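Local coordinates for NAD-dependent epimerase/dehydratase (Veillonella parvula DSM 2008, PDB 3R6D), which probably binds NAD(H) or NADP(H) on a Rossmann fold, as a putative NAD-dependent epimerase or dehydratase whose substrate is not established, at residues T24-T29 with P46-H51; S90-L95 with R139-E144; A109-E114 with W122-L127; T150-T155 with K187-I192. All coordinates share one frame; numbering follows the deposited sequence. Where two conformers were deposited one is given.

Contact 1 of 4, residues T24-T29 with P46-H51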
loop_
_atom_site.group_PDB
_atom_site.type_symbol
_atom_site.label_atom_id
_atom_site.label_comp_id
_atom_site.label_asym_id
_atom_site.label_seq_id
_atom_site.Cartn_x
_atom_site.Cartn_y
_atom_site.Cartn_z
ATOM N N THR A 24 -7.421 2.069 11.686
ATOM C CA THR A 24 -8.256 3.212 11.296
ATOM C C THR A 24 -9.558 2.767 10.670
ATOM O O THR A 24 -10.577 3.432 10.858
ATOM C CB THR A 24 -7.553 4.224 10.352
ATOM O OG1 THR A 24 -7.722 3.859 8.966
ATOM C CG2 THR A 24 -6.140 4.370 10.699
ATOM N N LEU A 25 -9.528 1.686 9.894
ATOM C CA LEU A 25 -10.770 1.213 9.288
ATOM C C LEU A 25 -11.713 0.650 10.354
ATOM O O LEU A 25 -12.925 0.762 10.216
ATOM C CB LEU A 25 -10.491 0.222 8.167
ATOM C CG LEU A 25 -9.715 0.777 6.954
ATOM C CD1 LEU A 25 -9.468 -0.338 5.944
ATOM C CD2 LEU A 25 -10.405 1.973 6.301
ATOM N N LEU A 26 -11.175 0.015 11.386
ATOM C CA LEU A 26 -12.055 -0.451 12.443
ATOM C C LEU A 26 -12.666 0.719 13.203
ATOM O O LEU A 26 -13.858 0.680 13.515
ATOM C CB LEU A 26 -11.295 -1.376 13.402
ATOM C CG LEU A 26 -10.871 -2.729 12.796
ATOM C CD1 LEU A 26 -9.934 -3.449 13.727
ATOM C CD2 LEU A 26 -12.132 -3.561 12.469
ATOM N N THR A 27 -11.861 1.730 13.524
ATOM C CA THR A 27 -12.332 2.846 14.346
ATOM C C THR A 27 -13.290 3.758 13.579
ATOM O O THR A 27 -14.303 4.218 14.143
ATOM C CB THR A 27 -11.147 3.649 14.872
ATOM O OG1 THR A 27 -10.369 2.772 15.694
ATOM C CG2 THR A 27 -11.606 4.836 15.721
ATOM N N TYR A 28 -13.018 4.001 12.295
ATOM C CA TYR A 28 -13.626 5.102 11.581
ATOM C C TYR A 28 -14.517 4.667 10.421
ATOM O O TYR A 28 -15.023 5.540 9.714
ATOM C CB TYR A 28 -12.558 6.108 11.049
ATOM C CG TYR A 28 -11.822 6.774 12.193
ATOM C CD1 TYR A 28 -12.480 7.691 13.045
ATOM C CD2 TYR A 28 -10.501 6.460 12.468
ATOM C CE1 TYR A 28 -11.818 8.277 14.107
ATOM C CE2 TYR A 28 -9.812 7.089 13.517
ATOM C CZ TYR A 28 -10.491 7.981 14.338
ATOM O OH TYR A 28 -9.830 8.585 15.407
ATOM N N THR A 29 -14.683 3.356 10.217
ATOM C CA THR A 29 -15.620 2.856 9.206
ATOM C C THR A 29 -16.357 1.621 9.720
ATOM O O THR A 29 -16.019 1.085 10.776
ATOM C CB THR A 29 -14.883 2.454 7.878
ATOM O OG1 THR A 29 -14.330 1.143 7.999
ATOM C CG2 THR A 29 -13.826 3.450 7.448
ATOM N N PRO A 46 -3.937 -7.836 19.750
ATOM C CA PRO A 46 -5.251 -8.385 20.031
ATOM C C PRO A 46 -6.406 -7.384 19.849
ATOM O O PRO A 46 -7.505 -7.821 19.534
ATOM C CB PRO A 46 -5.125 -8.856 21.493
ATOM C CG PRO A 46 -4.004 -8.026 22.089
ATOM C CD PRO A 46 -3.044 -7.866 20.942
ATOM N N GLU A 47 -6.189 -6.069 19.977
ATOM C CA GLU A 47 -7.274 -5.096 19.738
ATOM C C GLU A 47 -7.709 -5.089 18.266
ATOM O O GLU A 47 -8.780 -4.571 17.900
ATOM C CB GLU A 47 -6.905 -3.674 20.235
ATOM C CG GLU A 47 -5.852 -2.949 19.444
ATOM C CD GLU A 47 -4.459 -3.267 19.886
ATOM O OE1 GLU A 47 -4.250 -4.285 20.642
ATOM O OE2 GLU A 47 -3.567 -2.510 19.467
ATOM N N ILE A 48 -6.869 -5.650 17.408
ATOM C CA ILE A 48 -7.261 -5.910 16.025
ATOM C C ILE A 48 -7.805 -7.350 15.872
ATOM O O ILE A 48 -8.921 -7.553 15.370
ATOM C CB ILE A 48 -6.052 -5.658 15.096
ATOM C CG1 ILE A 48 -5.673 -4.164 15.099
ATOM C CG2 ILE A 48 -6.363 -6.134 13.666
ATOM C CD1 ILE A 48 -4.539 -3.767 14.175
ATOM N N ILE A 49 -6.999 -8.344 16.251
ATOM C CA ILE A 49 -7.327 -9.738 15.988
ATOM C C ILE A 49 -8.632 -10.136 16.683
ATOM O O ILE A 49 -9.380 -10.977 16.149
ATOM C CB ILE A 49 -6.111 -10.662 16.349
ATOM C CG1 ILE A 49 -4.910 -10.370 15.404
ATOM C CG2 ILE A 49 -6.515 -12.164 16.423
ATOM C CD1 ILE A 49 -5.122 -10.721 13.939
ATOM N N ASP A 50 -8.917 -9.580 17.870
ATOM C CA ASP A 50 -10.115 -9.933 18.625
ATOM C C ASP A 50 -11.360 -9.202 18.120
ATOM O O ASP A 50 -12.454 -9.452 18.629
ATOM C CB ASP A 50 -9.952 -9.612 20.121
ATOM C CG ASP A 50 -8.880 -10.441 20.819
ATOM O OD1 ASP A 50 -8.223 -11.340 20.209
ATOM O OD2 ASP A 50 -8.672 -10.144 22.030
ATOM N N HIS A 51 -11.226 -8.305 17.144
ATOM C CA HIS A 51 -12.377 -7.482 16.739
ATOM C C HIS A 51 -13.320 -8.294 15.840
ATOM O O HIS A 51 -12.869 -9.020 14.945
ATOM C CB HIS A 51 -11.870 -6.249 15.966
ATOM C CG HIS A 51 -12.914 -5.190 15.787
ATOM N ND1 HIS A 51 -14.036 -5.349 14.986
ATOM C CD2 HIS A 51 -13.032 -3.975 16.370
ATOM C CE1 HIS A 51 -14.780 -4.254 15.067
ATOM N NE2 HIS A 51 -14.184 -3.400 15.891
#
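Leu26 lays its CD2 methyl over one face of the His51 imidazole, close to the middle of the ring. The methyl carbon CD2 of Leu26 stands 3.7 Å from the ring centroid of His51, 11° off the ring normal, which makes this a well-centred CH-pi contact; the nearest ring atom is ND1 of His51, 3.6 Å from CD2 of Leu26. The second methyl, CD1, reaches the root of the same side chain, 4.0 Å from CG of His51, and also looks past the ring to Ile48, whose CG2 lies 4.5 Å from CD1 of Leu26. Imidazole and isobutyl group thus run past one another in opposite senses. The ring of His51 reaches back to helix 22-28 because its CG lies anti to the backbone N (chi1 -166°). The two helical segments flank adjoining parallel strands of a Rossmann-type sheet: helix 22-28 leads into strand 33-37, and helix 46-49 precedes strand 54-58. Leu26 packs on Ile33 and Val54 of those strands, and Ile48 on Leu35, so the contact closes over the edge of the sheet. Polar groups are engaged on the flanks: ND1 of His51 is hydrogen-bonded to the backbone N of Arg53, which helps to set the rotation of the ring, while NH2 of Arg53 is bonded to the carbonyl O of Leu26. Where helix 22-28 ends, OG1 of Thr29 donates to O of Leu25 over 2.7 Å, 17° from the carbonyl plane, and the same hydroxyl is bonded to the backbone N of Met31.

Contact 2 of 4, residues S90-L95 with R139-E144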
loop_
_atom_site.group_PDB
_atom_site.type_symbol
_atom_site.label_atom_id
_atom_site.label_comp_id
_atom_site.label_asym_id
_atom_site.label_seq_id
_atom_site.Cartn_x
_atom_site.Cartn_y
_atom_site.Cartn_z
ATOM N N SER A 90 1.413 -13.610 -8.743
ATOM C CA SER A 90 0.495 -14.542 -8.068
ATOM C C SER A 90 -0.747 -13.824 -7.527
ATOM O O SER A 90 -1.857 -14.370 -7.605
ATOM C CB SER A 90 1.201 -15.273 -6.952
ATOM O OG SER A 90 2.192 -16.126 -7.492
ATOM N N ILE A 91 -0.560 -12.611 -6.985
ATOM C CA ILE A 91 -1.664 -11.798 -6.482
ATOM C C ILE A 91 -2.580 -11.403 -7.647
ATOM O O ILE A 91 -3.778 -11.563 -7.577
ATOM C CB ILE A 91 -1.130 -10.557 -5.741
ATOM C CG1 ILE A 91 -0.456 -11.016 -4.440
ATOM C CG2 ILE A 91 -2.274 -9.565 -5.466
ATOM C CD1 ILE A 91 0.379 -9.940 -3.804
ATOM N N VAL A 92 -1.990 -10.901 -8.732
ATOM C CA VAL A 92 -2.791 -10.537 -9.875
ATOM C C VAL A 92 -3.609 -11.721 -10.410
ATOM O O VAL A 92 -4.786 -11.557 -10.737
ATOM C CB VAL A 92 -1.883 -9.941 -10.967
ATOM C CG1 VAL A 92 -2.569 -9.884 -12.304
ATOM C CG2 VAL A 92 -1.407 -8.514 -10.573
ATOM N N LYS A 93 -2.974 -12.893 -10.477
ATOM C CA LYS A 93 -3.646 -14.106 -10.939
ATOM C C LYS A 93 -4.815 -14.461 -10.027
ATOM O O LYS A 93 -5.892 -14.772 -10.505
ATOM C CB LYS A 93 -2.657 -15.261 -11.071
ATOM C CG LYS A 93 -3.306 -16.605 -11.388
ATOM C CD LYS A 93 -2.277 -17.718 -11.379
ATOM C CE LYS A 93 -1.559 -17.821 -12.721
ATOM N NZ LYS A 93 -0.935 -19.174 -12.891
ATOM N N ALA A 94 -4.611 -14.411 -8.712
ATOM C CA ALA A 94 -5.701 -14.719 -7.767
ATOM C C ALA A 94 -6.849 -13.733 -7.888
ATOM O O ALA A 94 -8.014 -14.125 -7.888
ATOM C CB ALA A 94 -5.204 -14.754 -6.358
ATOM N N LEU A 95 -6.535 -12.432 -7.977
ATOM C CA LEU A 95 -7.603 -11.453 -8.126
ATOM C C LEU A 95 -8.357 -11.683 -9.463
ATOM O O LEU A 95 -9.588 -11.633 -9.484
ATOM C CB LEU A 95 -7.047 -9.998 -8.087
ATOM C CG LEU A 95 -6.929 -9.393 -6.642
ATOM C CD1 LEU A 95 -5.992 -10.122 -5.695
ATOM C CD2 LEU A 95 -6.490 -7.953 -6.787
ATOM N N ARG A 139 5.980 -3.524 -9.544
ATOM C CA ARG A 139 5.290 -2.403 -10.145
ATOM C C ARG A 139 4.909 -2.683 -11.592
ATOM O O ARG A 139 3.757 -2.484 -11.997
ATOM C CB ARG A 139 6.154 -1.159 -10.082
ATOM C CG ARG A 139 5.540 -0.047 -10.911
ATOM C CD ARG A 139 6.550 0.931 -11.332
ATOM N NE ARG A 139 7.438 0.405 -12.358
ATOM C CZ ARG A 139 8.509 1.064 -12.745
ATOM N NH1 ARG A 139 8.815 2.234 -12.182
ATOM N NH2 ARG A 139 9.263 0.562 -13.711
ATOM N N ASN A 140 5.869 -3.189 -12.383
ATOM C CA ASN A 140 5.601 -3.508 -13.789
ATOM C C ASN A 140 4.499 -4.533 -13.934
ATOM O O ASN A 140 3.621 -4.361 -14.770
ATOM C CB ASN A 140 6.867 -4.014 -14.490
ATOM C CG ASN A 140 7.926 -2.932 -14.624
ATOM O OD1 ASN A 140 7.651 -1.740 -14.415
ATOM N ND2 ASN A 140 9.147 -3.340 -14.971
ATOM N N VAL A 141 4.524 -5.587 -13.096
ATOM C CA VAL A 141 3.479 -6.614 -13.187
ATOM C C VAL A 141 2.105 -5.964 -12.952
ATOM O O VAL A 141 1.120 -6.259 -13.638
ATOM C CB VAL A 141 3.715 -7.779 -12.196
ATOM C CG1 VAL A 141 2.458 -8.668 -12.072
ATOM C CG2 VAL A 141 4.926 -8.625 -12.675
ATOM N N LEU A 142 2.008 -5.110 -11.924
ATOM C CA LEU A 142 0.706 -4.515 -11.617
ATOM C C LEU A 142 0.233 -3.558 -12.725
ATOM O O LEU A 142 -0.927 -3.592 -13.147
ATOM C CB LEU A 142 0.711 -3.848 -10.240
ATOM C CG LEU A 142 -0.625 -3.299 -9.774
ATOM C CD1 LEU A 142 -1.743 -4.363 -9.784
ATOM C CD2 LEU A 142 -0.448 -2.702 -8.372
ATOM N N ARG A 143 1.147 -2.736 -13.239
ATOM C CA ARG A 143 0.761 -1.828 -14.355
ATOM C C ARG A 143 0.339 -2.540 -15.648
ATOM O O ARG A 143 -0.458 -2.017 -16.428
ATOM C CB ARG A 143 1.854 -0.841 -14.680
ATOM C CG ARG A 143 2.185 0.052 -13.539
ATOM C CD ARG A 143 3.231 1.156 -13.959
ATOM N NE ARG A 143 4.438 0.635 -14.664
ATOM C CZ ARG A 143 5.535 1.364 -14.959
ATOM N NH1 ARG A 143 5.642 2.638 -14.576
ATOM N NH2 ARG A 143 6.546 0.810 -15.628
ATOM N N GLU A 144 0.924 -3.700 -15.894
ATOM C CA GLU A 144 0.568 -4.553 -17.050
ATOM C C GLU A 144 -0.748 -5.295 -16.909
ATOM O O GLU A 144 -1.282 -5.841 -17.881
ATOM C CB GLU A 144 1.688 -5.577 -17.325
ATOM C CG GLU A 144 3.010 -4.944 -17.708
ATOM C CD GLU A 144 4.196 -5.895 -17.520
ATOM O OE1 GLU A 144 4.018 -7.096 -17.140
ATOM O OE2 GLU A 144 5.327 -5.409 -17.750
#
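Val92 and Val141 meet through methyl groups, with Leu142 beside them. One methyl, CG2 of Val92, serves both partners: it lies 4.1 Å from CG1 of Val141 and 4.2 Å from CD1 of Leu142. In Val141 the touching methyl CG1 is anti to the backbone N (chi1 167°), whereas in Val92 the touching methyl CG2 is the branch beside the backbone N; the two side chains meet at a slant. Leu142 comes in from the flank, bringing its CD1 branch to the valine while the residue also packs on Met82, Tyr149 and Ile151. Met88, one turn before Val92 on helix 85-96, touches both Val141 and Leu142 and extends the apolar strip along the helix. The closest backbone approach, between CA of Val92 and CA of Leu142, is 7.2 Å.

The side-chain hydrogen bonds within 139-144 lie away from the valines, around Arg139. This arginine grips OD1 of Asn140 side-on with two nitrogens, NE at 3.0 Å and NH2 at 2.9 Å from that oxygen, which sits only 5° out of the guanidinium plane. CZ of Arg143 lies over one face of the Arg139 guanidinium, 3.3 Å above its plane and toward the rim. NH1 of Arg139 is hydrogen-bonded to the carbonyl O of Leu111.

Between the two segments no hydrogen bond forms, so here helices 85-96 and 129-144, which cover the same side of the Rossmann-type sheet, meet through aliphatic van der Waals packing, which by itself sets no direction.

Contact 3 of 4, residues A109-E114 with W122-L127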
loop_
_atom_site.group_PDB
_atom_site.type_symbol
_atom_site.label_atom_id
_atom_site.label_comp_id
_atom_site.label_asym_id
_atom_site.label_seq_id
_atom_site.Cartn_x
_atom_site.Cartn_y
_atom_site.Cartn_z
ATOM N N ALA A 109 8.806 5.435 -3.952
ATOM C CA ALA A 109 9.167 6.570 -4.787
ATOM C C ALA A 109 10.626 6.430 -5.268
ATOM O O ALA A 109 11.467 5.848 -4.573
ATOM C CB ALA A 109 9.005 7.852 -3.997
ATOM N N GLY A 110 10.893 6.975 -6.448
ATOM C CA GLY A 110 12.230 7.050 -7.010
ATOM C C GLY A 110 12.472 6.183 -8.217
ATOM O O GLY A 110 13.530 6.329 -8.852
ATOM N N LEU A 111 11.511 5.314 -8.564
ATOM C CA LEU A 111 11.624 4.390 -9.731
ATOM C C LEU A 111 11.050 4.943 -11.066
ATOM O O LEU A 111 11.066 4.248 -12.095
ATOM C CB LEU A 111 10.970 3.056 -9.414
ATOM C CG LEU A 111 11.370 2.318 -8.157
ATOM C CD1 LEU A 111 10.577 1.014 -8.112
ATOM C CD2 LEU A 111 12.906 2.109 -8.127
ATOM N N SER A 112 10.517 6.158 -11.054
ATOM C CA SER A 112 9.983 6.822 -12.263
ATOM C C SER A 112 10.759 8.106 -12.525
ATOM O O SER A 112 10.217 9.069 -13.142
ATOM C CB SER A 112 8.502 7.168 -12.049
ATOM O OG SER A 112 7.731 5.989 -11.823
ATOM N N GLY A 113 12.042 8.138 -12.134
ATOM C CA GLY A 113 12.872 9.346 -12.335
ATOM C C GLY A 113 12.370 10.588 -11.629
ATOM O O GLY A 113 12.675 11.724 -12.044
ATOM N N GLU A 114 11.621 10.426 -10.536
ATOM C CA GLU A 114 10.913 11.567 -9.999
ATOM C C GLU A 114 11.666 12.303 -8.886
ATOM O O GLU A 114 11.288 13.427 -8.551
ATOM C CB GLU A 114 9.466 11.183 -9.569
ATOM C CG GLU A 114 9.318 10.311 -8.329
ATOM C CD GLU A 114 9.378 8.832 -8.577
ATOM O OE1 GLU A 114 10.289 8.347 -9.289
ATOM O OE2 GLU A 114 8.539 8.111 -7.988
ATOM N N TRP A 122 20.914 9.377 -2.435
ATOM C CA TRP A 122 20.823 8.901 -1.055
ATOM C C TRP A 122 19.921 7.671 -0.990
ATOM O O TRP A 122 20.229 6.684 -0.310
ATOM C CB TRP A 122 20.309 10.002 -0.128
ATOM C CG TRP A 122 20.462 9.608 1.321
ATOM C CD1 TRP A 122 21.556 9.864 2.137
ATOM C CD2 TRP A 122 19.523 8.888 2.120
ATOM N NE1 TRP A 122 21.333 9.356 3.376
ATOM C CE2 TRP A 122 20.110 8.734 3.407
ATOM C CE3 TRP A 122 18.256 8.338 1.877
ATOM C CZ2 TRP A 122 19.469 8.041 4.456
ATOM C CZ3 TRP A 122 17.602 7.653 2.938
ATOM C CH2 TRP A 122 18.219 7.517 4.207
ATOM N N THR A 123 18.789 7.721 -1.695
ATOM C CA THR A 123 17.846 6.622 -1.687
ATOM C C THR A 123 18.512 5.314 -2.128
ATOM O O THR A 123 18.436 4.296 -1.434
ATOM C CB THR A 123 16.623 6.968 -2.560
ATOM O OG1 THR A 123 15.919 8.022 -1.918
ATOM C CG2 THR A 123 15.688 5.776 -2.761
ATOM N N PHE A 124 19.203 5.353 -3.275
ATOM C CA PHE A 124 19.827 4.129 -3.782
ATOM C C PHE A 124 21.073 3.703 -3.005
ATOM O O PHE A 124 21.377 2.516 -2.942
ATOM C CB PHE A 124 20.034 4.228 -5.297
ATOM C CG PHE A 124 18.729 4.324 -6.027
ATOM C CD1 PHE A 124 17.771 3.308 -5.885
ATOM C CD2 PHE A 124 18.430 5.399 -6.818
ATOM C CE1 PHE A 124 16.540 3.368 -6.515
ATOM C CE2 PHE A 124 17.178 5.490 -7.452
ATOM C CZ PHE A 124 16.235 4.474 -7.311
ATOM N N ASP A 125 21.736 4.653 -2.357
ATOM C CA ASP A 125 22.837 4.343 -1.453
ATOM C C ASP A 125 22.346 3.575 -0.232
ATOM O O ASP A 125 23.130 2.928 0.453
ATOM C CB ASP A 125 23.516 5.626 -0.968
ATOM C CG ASP A 125 24.401 6.301 -2.021
ATOM O OD1 ASP A 125 24.627 5.756 -3.135
ATOM O OD2 ASP A 125 24.884 7.420 -1.717
ATOM N N ASN A 126 21.050 3.651 0.056
ATOM C CA ASN A 126 20.488 3.106 1.294
ATOM C C ASN A 126 19.485 1.981 1.092
ATOM O O ASN A 126 18.717 1.648 2.002
ATOM C CB ASN A 126 19.894 4.254 2.139
ATOM C CG ASN A 126 20.988 5.033 2.842
ATOM O OD1 ASN A 126 21.424 4.652 3.933
ATOM N ND2 ASN A 126 21.484 6.074 2.199
ATOM N N LEU A 127 19.521 1.374 -0.088
ATOM C CA LEU A 127 18.706 0.198 -0.374
ATOM C C LEU A 127 19.539 -0.794 -1.148
ATOM O O LEU A 127 20.338 -0.413 -2.014
ATOM C CB LEU A 127 17.517 0.588 -1.254
ATOM C CG LEU A 127 16.460 1.471 -0.580
ATOM C CD1 LEU A 127 15.492 1.983 -1.620
ATOM C CD2 LEU A 127 15.701 0.727 0.533
#
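Phe124 brings the rim of its ring to the loop at Gly110 and Leu111. Two residues earlier, Trp122 sets its indole edge-to-face with that of Trp156. Thr123 turns its CB toward the loop, and its OG1 is hydrogen-bonded to O of Leu119 and to NE1 of Trp156. Next comes Phe124 itself: its CZ meets O of Gly110 at 3.6 Å in the ring plane, an approach that sets the carbonyl oxygen against the polarised aromatic C-H edge. CD2 of Leu111 also lies at that edge, 4.2 Å from CZ of Phe124. The torsion that sets CG of Phe124 anti to its carbonyl carbon (chi1 -64°) sends the ring across to the loop. Asn126 folds back on Trp122: its ND2 covers one face of the indole, 3.2 Å above the ring plane and over its centre, and donates to the carbonyl O of Trp122 at 2.9 Å, nearly straight at 173°. Leu127 packs on Met108 and Trp156. Across the contact, Glu114 braces the loop from within: its OE2 accepts from N of Gly110 at 3.0 Å, and its OE1 from N of Ser112 at 2.8 Å, so one carboxylate spans two amides of the turn. OE2 is met from above the carboxylate plane by the Gly110 amide and is also in a salt bridge with NH1 of Arg153. Gly110 sits at phi 111°, where a CB would be jammed against the carbonyl O of Ala109 and would point toward Thr123 and Phe124. The contact thus bridges the loop after strand 102-108 to the end of helix 117-125, with Val132 of helix 129-144 touching both Leu111 and Phe124.

Contact 4 of 4, residues T150-T155 with K187-I192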
loop_
_atom_site.group_PDB
_atom_site.type_symbol
_atom_site.label_atom_id
_atom_site.label_comp_id
_atom_site.label_asym_id
_atom_site.label_seq_id
_atom_site.Cartn_x
_atom_site.Cartn_y
_atom_site.Cartn_z
ATOM N N THR A 150 -4.377 1.368 -7.944
ATOM C CA THR A 150 -3.705 2.613 -7.567
ATOM C C THR A 150 -2.398 2.215 -6.896
ATOM O O THR A 150 -2.426 1.486 -5.881
ATOM C CB THR A 150 -4.522 3.446 -6.539
ATOM O OG1 THR A 150 -5.905 3.522 -6.932
ATOM C CG2 THR A 150 -3.911 4.827 -6.391
ATOM N N ILE A 151 -1.277 2.654 -7.458
ATOM C CA ILE A 151 0.015 2.464 -6.814
ATOM C C ILE A 151 0.299 3.710 -6.012
ATOM O O ILE A 151 0.136 4.829 -6.519
ATOM C CB ILE A 151 1.104 2.177 -7.858
ATOM C CG1 ILE A 151 0.841 0.805 -8.536
ATOM C CG2 ILE A 151 2.494 2.272 -7.213
ATOM C CD1 ILE A 151 1.657 0.606 -9.791
ATOM N N LEU A 152 0.716 3.547 -4.746
ATOM C CA LEU A 152 1.149 4.671 -3.910
ATOM C C LEU A 152 2.653 4.627 -3.815
ATOM O O LEU A 152 3.223 3.690 -3.253
ATOM C CB LEU A 152 0.477 4.587 -2.510
ATOM C CG LEU A 152 -1.069 4.598 -2.578
ATOM C CD1 LEU A 152 -1.578 4.430 -1.149
ATOM C CD2 LEU A 152 -1.580 5.850 -3.220
ATOM N N ARG A 153 3.317 5.607 -4.430
ATOM C CA ARG A 153 4.771 5.706 -4.392
ATOM C C ARG A 153 5.201 6.454 -3.139
ATOM O O ARG A 153 5.040 7.670 -3.067
ATOM C CB ARG A 153 5.311 6.411 -5.642
ATOM C CG ARG A 153 5.118 5.616 -6.924
ATOM C CD ARG A 153 5.497 6.413 -8.151
ATOM N NE ARG A 153 4.480 7.389 -8.511
ATOM C CZ ARG A 153 4.660 8.712 -8.576
ATOM N NH1 ARG A 153 5.793 9.280 -8.130
ATOM N NH2 ARG A 153 3.677 9.487 -9.043
ATOM N N LEU A 154 5.690 5.719 -2.136
ATOM C CA LEU A 154 5.999 6.342 -0.843
ATOM C C LEU A 154 7.435 6.752 -0.784
ATOM O O LEU A 154 8.323 5.982 -1.166
ATOM C CB LEU A 154 5.693 5.391 0.311
ATOM C CG LEU A 154 4.277 4.779 0.318
ATOM C CD1 LEU A 154 4.051 4.022 1.610
ATOM C CD2 LEU A 154 3.195 5.865 0.144
ATOM N N THR A 155 7.674 7.962 -0.254
ATOM C CA THR A 155 9.014 8.392 0.115
ATOM C C THR A 155 9.378 7.765 1.490
ATOM O O THR A 155 8.695 6.843 1.926
ATOM C CB THR A 155 9.128 9.896 0.003
ATOM O OG1 THR A 155 10.502 10.267 0.220
ATOM C CG2 THR A 155 8.202 10.644 0.975
ATOM N N LYS A 187 -3.911 8.076 6.337
ATOM C CA LYS A 187 -4.961 9.068 6.042
ATOM C C LYS A 187 -5.223 9.165 4.540
ATOM O O LYS A 187 -6.390 9.224 4.112
ATOM C CB LYS A 187 -4.611 10.447 6.606
ATOM C CG LYS A 187 -4.772 10.579 8.114
ATOM C CD LYS A 187 -6.235 10.717 8.498
ATOM C CE LYS A 187 -6.407 10.860 10.010
ATOM N NZ LYS A 187 -5.766 12.084 10.570
ATOM N N ALA A 188 -4.158 9.167 3.737
ATOM C CA ALA A 188 -4.354 9.208 2.285
ATOM C C ALA A 188 -5.125 7.966 1.786
ATOM O O ALA A 188 -6.036 8.095 0.972
ATOM C CB ALA A 188 -3.013 9.343 1.560
ATOM N N ILE A 189 -4.769 6.777 2.293
ATOM C CA ILE A 189 -5.485 5.555 1.882
ATOM C C ILE A 189 -6.960 5.642 2.289
ATOM O O ILE A 189 -7.866 5.351 1.507
ATOM C CB ILE A 189 -4.823 4.281 2.446
ATOM C CG1 ILE A 189 -3.365 4.152 1.951
ATOM C CG2 ILE A 189 -5.653 3.067 2.125
ATOM C CD1 ILE A 189 -2.544 3.277 2.863
ATOM N N PHE A 190 -7.209 6.084 3.527
ATOM C CA PHE A 190 -8.571 6.270 4.007
ATOM C C PHE A 190 -9.332 7.188 3.043
ATOM O O PHE A 190 -10.468 6.911 2.647
ATOM C CB PHE A 190 -8.507 6.864 5.414
ATOM C CG PHE A 190 -9.850 7.149 6.024
ATOM C CD1 PHE A 190 -10.451 6.231 6.879
ATOM C CD2 PHE A 190 -10.500 8.341 5.749
ATOM C CE1 PHE A 190 -11.697 6.512 7.475
ATOM C CE2 PHE A 190 -11.754 8.616 6.305
ATOM C CZ PHE A 190 -12.332 7.700 7.168
ATOM N N ASP A 191 -8.702 8.310 2.689
ATOM C CA ASP A 191 -9.363 9.305 1.831
ATOM C C ASP A 191 -9.670 8.706 0.454
ATOM O O ASP A 191 -10.762 8.927 -0.088
ATOM C CB ASP A 191 -8.516 10.554 1.708
ATOM C CG ASP A 191 -8.455 11.354 3.002
ATOM O OD1 ASP A 191 -9.317 11.136 3.881
ATOM O OD2 ASP A 191 -7.555 12.211 3.160
ATOM N N ILE A 192 -8.751 7.903 -0.098
ATOM C CA ILE A 192 -9.015 7.255 -1.374
ATOM C C ILE A 192 -10.229 6.330 -1.297
ATOM O O ILE A 192 -11.060 6.262 -2.224
ATOM C CB ILE A 192 -7.746 6.537 -1.841
ATOM C CG1 ILE A 192 -6.685 7.575 -2.207
ATOM C CG2 ILE A 192 -8.027 5.622 -3.017
ATOM C CD1 ILE A 192 -5.294 7.008 -2.419
#
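Leu152 fits its two methyls against two isoleucines of helix 182-193. Its CD1 comes within 3.6 Å of CG1 of Ile189, the tighter of the two meetings, and the pair cross at an angle. CD2 of Leu152 lies 4.0 Å from CD1 of Ile192, these side chains passing one another in opposite directions. The fork of the leucine therefore straddles two positions one helical turn apart; its chi1 of -59° points it at the helix, one methyl to each isoleucine. All three residues are buried, and Leu152 also touches Ile104 of the neighbouring strand 102-108.

The other side of the helix is looser and more polar. Lys187 is exposed, and Asp191, only partly covered, holds OH of Tyr166 through OD2; Phe190 takes no part in the strand contact and stacks on the ring of His194. On the far face of the strand, Ile151 is covered instead by helix 129-144, through Arg139, Leu142 and Arg143. A parallel strand thus carries helix 182-193 on one face and helix 129-144 on the other, as in the three-layer alpha/beta/alpha sandwich of the Rossmann fold.

In the fold
Contact 4 is the hub, its centre about 7 Å from that of the chain, and it touches each of the other three. Phe190 packs on contact 1, where its CE1 is 3.7 Å from CB of Tyr28. Ile151 reaches contact 2 on the other face of the sheet, its CG1 3.7 Å from CD2 of Leu142. Contact 3 is joined through the backbone, by a probable hydrogen bond of 2.9 Å from N of Ala109 to O of Leu154, beside the Glu114-Arg153 salt bridge. Contacts 1 and 3 lie on opposite sides of the chain's centre, their centres about 34 Å apart, while contacts 2 and 3 meet through Arg139 and Leu111. All four fall within the range of the NAD(P)H-binding sequence family.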